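Local coordinates for biphenyl 2,3-Dioxygenase Beta Subunit (Sphingobium yanoikuyae, PDB 2GBW), which forms the beta subunit of a ring-hydroxylating dioxygenase and so probably takes part in oxygenation of aromatic rings, at residues B[46-51]-B[69-74]; B[138-143]-B[156-161]. All coordinates share one frame; numbering follows the deposited sequence.

Contact 1: residues B[46-51]-B[69-74]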
loop_
_atom_site.group_PDB
_atom_site.type_symbol
_atom_site.label_atom_id
_atom_site.label_comp_id
_atom_site.label_asym_id
_atom_site.label_seq_id
_atom_site.Cartn_x
_atom_site.Cartn_y
_atom_site.Cartn_z
ATOM N N TYR B 46 -11.286 25.583 18.832
ATOM C CA TYR B 46 -10.851 24.780 17.727
ATOM C C TYR B 46 -10.650 23.388 18.308
ATOM O O TYR B 46 -9.795 23.196 19.165
ATOM C CB TYR B 46 -9.558 25.385 17.215
ATOM C CG TYR B 46 -9.017 24.797 15.963
ATOM C CD1 TYR B 46 -8.395 23.564 16.004
ATOM C CD2 TYR B 46 -9.111 25.461 14.726
ATOM C CE1 TYR B 46 -7.844 23.013 14.891
ATOM C CE2 TYR B 46 -8.569 24.877 13.563
ATOM C CZ TYR B 46 -7.939 23.669 13.669
ATOM O OH TYR B 46 -7.378 23.048 12.562
ATOM N N TRP B 47 -11.481 22.438 17.877
ATOM C CA TRP B 47 -11.696 21.180 18.585
ATOM C C TRP B 47 -11.735 19.982 17.625
ATOM O O TRP B 47 -12.489 19.976 16.680
ATOM C CB TRP B 47 -12.975 21.295 19.385
ATOM C CG TRP B 47 -13.390 20.126 20.152
ATOM C CD1 TRP B 47 -12.592 19.210 20.756
ATOM C CD2 TRP B 47 -14.725 19.741 20.399
ATOM N NE1 TRP B 47 -13.367 18.260 21.379
ATOM C CE2 TRP B 47 -14.689 18.585 21.189
ATOM C CE3 TRP B 47 -15.970 20.298 20.047
ATOM C CZ2 TRP B 47 -15.845 17.931 21.598
ATOM C CZ3 TRP B 47 -17.128 19.644 20.456
ATOM C CH2 TRP B 47 -17.036 18.468 21.227
ATOM N N MET B 48 -10.871 19.007 17.894
ATOM C CA MET B 48 -10.790 17.728 17.148
ATOM C C MET B 48 -10.861 16.551 18.148
ATOM O O MET B 48 -9.844 16.094 18.665
ATOM C CB MET B 48 -9.515 17.639 16.307
ATOM C CG MET B 48 -9.385 16.336 15.400
ATOM S SD MET B 48 -7.780 16.243 14.579
ATOM C CE MET B 48 -8.027 17.574 13.331
ATOM N N PRO B 49 -12.077 16.072 18.447
ATOM C CA PRO B 49 -12.274 15.032 19.479
ATOM C C PRO B 49 -11.706 13.740 19.078
ATOM O O PRO B 49 -11.557 13.481 17.893
ATOM C CB PRO B 49 -13.788 14.885 19.588
ATOM C CG PRO B 49 -14.358 15.856 18.696
ATOM C CD PRO B 49 -13.347 16.586 17.923
ATOM N N ILE B 50 -11.408 12.908 20.078
ATOM C CA ILE B 50 -11.057 11.493 19.822
ATOM C C ILE B 50 -12.353 10.684 19.977
ATOM O O ILE B 50 -12.942 10.626 21.052
ATOM C CB ILE B 50 -9.994 10.992 20.790
ATOM C CG1 ILE B 50 -8.675 11.722 20.549
ATOM C CG2 ILE B 50 -9.835 9.501 20.640
ATOM C CD1 ILE B 50 -7.893 11.844 21.774
ATOM N N TYR B 51 -12.811 10.092 18.875
ATOM C CA TYR B 51 -13.989 9.237 18.879
ATOM C C TYR B 51 -13.561 7.758 18.952
ATOM O O TYR B 51 -12.852 7.244 18.089
ATOM C CB TYR B 51 -14.780 9.424 17.615
ATOM C CG TYR B 51 -15.539 10.715 17.581
ATOM C CD1 TYR B 51 -16.778 10.817 18.173
ATOM C CD2 TYR B 51 -15.011 11.814 16.938
ATOM C CE1 TYR B 51 -17.477 12.008 18.118
ATOM C CE2 TYR B 51 -15.691 12.988 16.887
ATOM C CZ TYR B 51 -16.888 13.095 17.481
ATOM O OH TYR B 51 -17.578 14.310 17.399
ATOM N N ALA B 69 -9.055 15.080 23.366
ATOM C CA ALA B 69 -9.107 15.578 22.013
ATOM C C ALA B 69 -7.712 15.878 21.503
ATOM O O ALA B 69 -6.860 16.315 22.273
ATOM C CB ALA B 69 -9.938 16.850 22.002
ATOM N N ILE B 70 -7.525 15.709 20.196
ATOM C CA ILE B 70 -6.229 15.965 19.512
ATOM C C ILE B 70 -5.966 17.469 19.452
ATOM O O ILE B 70 -4.841 17.927 19.690
ATOM C CB ILE B 70 -6.189 15.303 18.120
ATOM C CG1 ILE B 70 -6.289 13.764 18.303
ATOM C CG2 ILE B 70 -4.872 15.655 17.357
ATOM C CD1 ILE B 70 -6.787 13.043 17.032
ATOM N N TYR B 71 -7.013 18.232 19.175
ATOM C CA TYR B 71 -7.007 19.677 19.369
ATOM C C TYR B 71 -8.142 20.095 20.315
ATOM O O TYR B 71 -9.263 19.598 20.235
ATOM C CB TYR B 71 -7.212 20.426 18.036
ATOM C CG TYR B 71 -6.107 20.362 17.012
ATOM C CD1 TYR B 71 -5.910 19.235 16.196
ATOM C CD2 TYR B 71 -5.233 21.429 16.844
ATOM C CE1 TYR B 71 -4.861 19.209 15.262
ATOM C CE2 TYR B 71 -4.228 21.409 15.902
ATOM C CZ TYR B 71 -4.050 20.287 15.103
ATOM O OH TYR B 71 -3.029 20.302 14.172
ATOM N N ASN B 72 -7.830 21.008 21.219
ATOM C CA ASN B 72 -8.791 21.569 22.137
ATOM C C ASN B 72 -8.280 22.930 22.605
ATOM O O ASN B 72 -7.844 23.097 23.746
ATOM C CB ASN B 72 -8.994 20.600 23.296
ATOM C CG ASN B 72 -10.316 20.746 23.955
ATOM O OD1 ASN B 72 -11.068 21.710 23.716
ATOM N ND2 ASN B 72 -10.600 19.809 24.856
ATOM N N ASP B 73 -8.397 23.920 21.724
ATOM C CA ASP B 73 -7.621 25.148 21.826
ATOM C C ASP B 73 -8.481 26.376 21.809
ATOM O O ASP B 73 -9.515 26.408 21.096
ATOM C CB ASP B 73 -6.661 25.263 20.635
ATOM C CG ASP B 73 -5.575 24.171 20.624
ATOM O OD1 ASP B 73 -5.262 23.608 21.686
ATOM O OD2 ASP B 73 -5.078 23.866 19.517
ATOM N N ASP B 74 -8.028 27.375 22.579
ATOM C CA ASP B 74 -8.493 28.757 22.478
ATOM C C ASP B 74 -7.526 29.565 21.582
ATOM O O ASP B 74 -6.583 29.020 21.040
ATOM C CB ASP B 74 -8.697 29.356 23.885
ATOM C CG ASP B 74 -7.397 29.595 24.657
ATOM O OD1 ASP B 74 -6.320 29.547 24.038
ATOM O OD2 ASP B 74 -7.457 29.788 25.915
#

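Contact 2: residues B[138-143]-B[156-161]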
loop_
_atom_site.group_PDB
_atom_site.type_symbol
_atom_site.label_atom_id
_atom_site.label_comp_id
_atom_site.label_asym_id
_atom_site.label_seq_id
_atom_site.Cartn_x
_atom_site.Cartn_y
_atom_site.Cartn_z
ATOM N N LEU B 138 -11.933 14.262 6.648
ATOM C CA LEU B 138 -12.608 14.824 7.823
ATOM C C LEU B 138 -13.940 15.500 7.469
ATOM O O LEU B 138 -14.116 16.012 6.341
ATOM C CB LEU B 138 -11.744 15.934 8.481
ATOM C CG LEU B 138 -10.302 15.732 8.938
ATOM C CD1 LEU B 138 -9.411 16.151 7.765
ATOM C CD2 LEU B 138 -9.913 16.533 10.234
ATOM N N GLY B 139 -14.842 15.514 8.444
ATOM C CA GLY B 139 -16.017 16.420 8.447
ATOM C C GLY B 139 -15.636 17.644 9.272
ATOM O O GLY B 139 -14.869 17.591 10.262
ATOM N N ARG B 140 -16.110 18.788 8.850
ATOM C CA ARG B 140 -15.879 20.011 9.551
ATOM C C ARG B 140 -17.258 20.621 9.876
ATOM O O ARG B 140 -18.146 20.674 9.023
ATOM C CB ARG B 140 -15.051 20.963 8.697
ATOM C CG ARG B 140 -14.873 22.324 9.354
ATOM C CD ARG B 140 -13.800 23.154 8.689
ATOM N NE ARG B 140 -14.170 23.512 7.318
ATOM C CZ ARG B 140 -13.388 24.164 6.469
ATOM N NH1 ARG B 140 -12.203 24.578 6.844
ATOM N NH2 ARG B 140 -13.825 24.438 5.239
ATOM N N GLU B 141 -17.423 21.055 11.119
ATOM C CA GLU B 141 -18.644 21.694 11.585
ATOM C C GLU B 141 -18.195 23.036 12.176
ATOM O O GLU B 141 -17.548 23.047 13.226
ATOM C CB GLU B 141 -19.374 20.814 12.603
ATOM C CG GLU B 141 -19.816 19.474 12.023
ATOM C CD GLU B 141 -20.376 18.477 13.035
ATOM O OE1 GLU B 141 -20.429 18.753 14.262
ATOM O OE2 GLU B 141 -20.786 17.382 12.557
ATOM N N ASP B 142 -18.493 24.140 11.463
ATOM C CA ASP B 142 -18.122 25.528 11.888
ATOM C C ASP B 142 -19.340 26.308 12.314
ATOM O O ASP B 142 -20.436 26.099 11.783
ATOM C CB ASP B 142 -17.480 26.323 10.733
ATOM C CG ASP B 142 -16.054 25.893 10.376
ATOM O OD1 ASP B 142 -15.374 25.188 11.168
ATOM O OD2 ASP B 142 -15.588 26.337 9.278
ATOM N N LYS B 143 -19.124 27.258 13.229
ATOM C CA LYS B 143 -19.971 28.425 13.413
ATOM C C LYS B 143 -19.133 29.595 12.948
ATOM O O LYS B 143 -18.003 29.791 13.437
ATOM C CB LYS B 143 -20.328 28.649 14.867
ATOM C CG LYS B 143 -21.069 27.490 15.569
ATOM C CD LYS B 143 -22.151 28.027 16.520
ATOM C CE LYS B 143 -23.385 28.559 15.766
ATOM N NZ LYS B 143 -24.183 29.636 16.459
ATOM N N ARG B 156 -14.950 25.659 15.622
ATOM C CA ARG B 156 -14.556 24.706 14.580
ATOM C C ARG B 156 -14.425 23.364 15.213
ATOM O O ARG B 156 -13.608 23.171 16.120
ATOM C CB ARG B 156 -13.267 25.119 13.890
ATOM C CG ARG B 156 -12.686 24.061 12.886
ATOM C CD ARG B 156 -11.819 24.755 11.866
ATOM N NE ARG B 156 -12.568 25.533 10.909
ATOM C CZ ARG B 156 -12.024 26.424 10.078
ATOM N NH1 ARG B 156 -10.702 26.623 10.102
ATOM N NH2 ARG B 156 -12.802 27.119 9.240
ATOM N N LYS B 157 -15.245 22.433 14.744
ATOM C CA LYS B 157 -15.152 21.046 15.177
ATOM C C LYS B 157 -14.754 20.205 13.994
ATOM O O LYS B 157 -15.397 20.318 12.941
ATOM C CB LYS B 157 -16.486 20.571 15.764
ATOM C CG LYS B 157 -16.413 19.198 16.433
ATOM C CD LYS B 157 -17.781 18.893 17.047
ATOM C CE LYS B 157 -17.801 17.521 17.706
ATOM N NZ LYS B 157 -19.189 17.348 18.223
ATOM N N LEU B 158 -13.711 19.367 14.178
ATOM C CA LEU B 158 -13.116 18.534 13.124
ATOM C C LEU B 158 -13.287 17.086 13.501
ATOM O O LEU B 158 -12.823 16.644 14.584
ATOM C CB LEU B 158 -11.621 18.843 12.938
ATOM C CG LEU B 158 -11.308 20.305 12.505
ATOM C CD1 LEU B 158 -9.834 20.711 12.667
ATOM C CD2 LEU B 158 -11.827 20.550 11.058
ATOM N N ILE B 159 -13.934 16.332 12.625
ATOM C CA ILE B 159 -14.322 14.963 12.908
ATOM C C ILE B 159 -13.529 14.043 11.982
ATOM O O ILE B 159 -13.775 13.988 10.781
ATOM C CB ILE B 159 -15.804 14.768 12.692
ATOM C CG1 ILE B 159 -16.580 15.805 13.545
ATOM C CG2 ILE B 159 -16.138 13.313 13.030
ATOM C CD1 ILE B 159 -17.901 16.138 12.989
ATOM N N LEU B 160 -12.530 13.370 12.534
ATOM C CA LEU B 160 -11.657 12.533 11.758
ATOM C C LEU B 160 -12.363 11.274 11.292
ATOM O O LEU B 160 -13.031 10.607 12.094
ATOM C CB LEU B 160 -10.463 12.147 12.617
ATOM C CG LEU B 160 -9.456 13.222 12.889
ATOM C CD1 LEU B 160 -8.398 12.684 13.930
ATOM C CD2 LEU B 160 -8.801 13.575 11.584
ATOM N N ASP B 161 -12.138 10.850 10.050
ATOM C CA ASP B 161 -12.773 9.612 9.651
ATOM C C ASP B 161 -12.030 8.319 10.149
ATOM O O ASP B 161 -12.687 7.322 10.305
ATOM C CB ASP B 161 -12.986 9.529 8.154
ATOM C CG ASP B 161 -14.006 10.533 7.667
ATOM O OD1 ASP B 161 -14.822 10.977 8.493
ATOM O OD2 ASP B 161 -13.973 10.887 6.475
HETATM O O HOH W 1 -21.025 17.096 15.954
#

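Contact 1: residues B[46-51]-B[69-74]
Tyr46 turns the CE1 edge of its ring onto one face of Tyr71, CE1 lying 3.6 Å from Tyr71 CD2 in an offset edge-to-face pair whose planes meet at 61°. The two rings stand side by side on the same face of the sheet although their first torsions differ: CG of Tyr46 is anti to its backbone N, that of Tyr71 anti to its carbonyl carbon. Tyr46 OH is hydrogen-bonded to Cys174 N and Tyr71 OH to Leu170 O, so the C-terminal tail lies along this face. Met48 runs alongside Tyr71 and brings its sulfur to the ring edge, SD 3.9 Å from Tyr71 CD1, a Met-aromatic contact; the bend at chi3 (-73°) brings CE near Tyr71 CD1 and CE1. SD rests on Ile70 CB at 4.0 Å. Ile70 and Tyr71 face Met48 as a classic beta bulge in this antiparallel pairing of strands 44-49 and 71-73, the latter an outermost strand of the sheet within this chain. Met48 O takes Ile70 N at 2.8 Å, a somewhat bent bond, while Met48 N gives a straight one (170°) to Tyr71 O from above the carbonyl plane. Tyr46 and Asp73 exchange backbone bonds, Tyr46 N to Asp73 O and Asp73 N to Tyr46 O, each 3.0 Å. On the opposite face Trp47 offers its CD1-NE1 edge to Ala69 CB, 3.8 Å from NE1, and Pro49 CG lies over one face of the indole, toward its rim. Asn72 OD1 is hydrogen-bonded to His45, a zinc ligand in a structure of this protein, with none bound to this chain.

Contact 2: residues B[138-143]-B[156-161]
Arg156 grips Asp142 side-on with two nearly straight bonds in its guanidinium plane: NE reaches the syn lone pair of Asp142 OD1 at 2.8 Å, and NH2 meets Asp142 OD2 at 2.9 Å from above the carboxylate plane. Asp142 OD2 is also hydrogen-bonded to Tyr20 OH, and Tyr20 makes a cation-pi contact with Arg140. Across one face of the Arg156 guanidinium lies Arg140, the planes 28° apart and its NH1 3.5 Å from Arg156 NH2. This stack of like charges is probably eased by Asp142 and the terminal carboxylate of Cys174, salt-bridged to both arginines. An alanine in place of Arg156 removes both N-H donors to Asp142 and the surface under Arg140, and would probably leave the carboxylate and the Arg140 guanidinium less firmly fixed. Lys157, fully extended, runs alongside Glu141 on the other face; one water bridges them, 2.9 Å from Lys157 NZ and donating to Glu141 OE1. Leu158 returns to the arginine face, its CD2 packed 3.9 Å from Arg140 CG. Ile159 swings CD1 across to Glu141 OE2 at 3.2 Å, beside Gly139, with which it shares two backbone hydrogen bonds. Leu160 presses CD2 against Leu138 CD2 at 3.4 Å, tighter than usual for methyls. Asp161 OD2 is hydrogen-bonded to Thr137 OG1, and its OD1 salt-bridged to Lys98 and Arg100 of a second copy of this protein. The two segments are antiparallel arms of a beta hairpin: strand 132-147 has strand 115-128 on its far side, strand 150-160 has strand 44-49, and Tyr20 and Glu23 of helix 10-28 meet the arginines.

Overall arrangement
After helices 10-28 and 32-38, the chain enters strand 44-49, and contact 1 closes a loop when it returns as strand 71-73; the 17 residues between 46-51 and 69-74 contain no helix or strand. Helix 75-84 and the long strands 98-112 and 115-128 follow before contact 2 closes the hairpin of 132-147 and 150-160, with 12 residues between its segments. The two contacts thus stand in series, neither nesting nor crossing. In the sheet they become neighbours, because 150-160 runs parallel to 44-49: Trp47 is probably hydrogen-bonded through its backbone N and O to Arg156 O and Leu158 N. Together they tie edge strand 71-73 of the chain's own sheet to the hairpin.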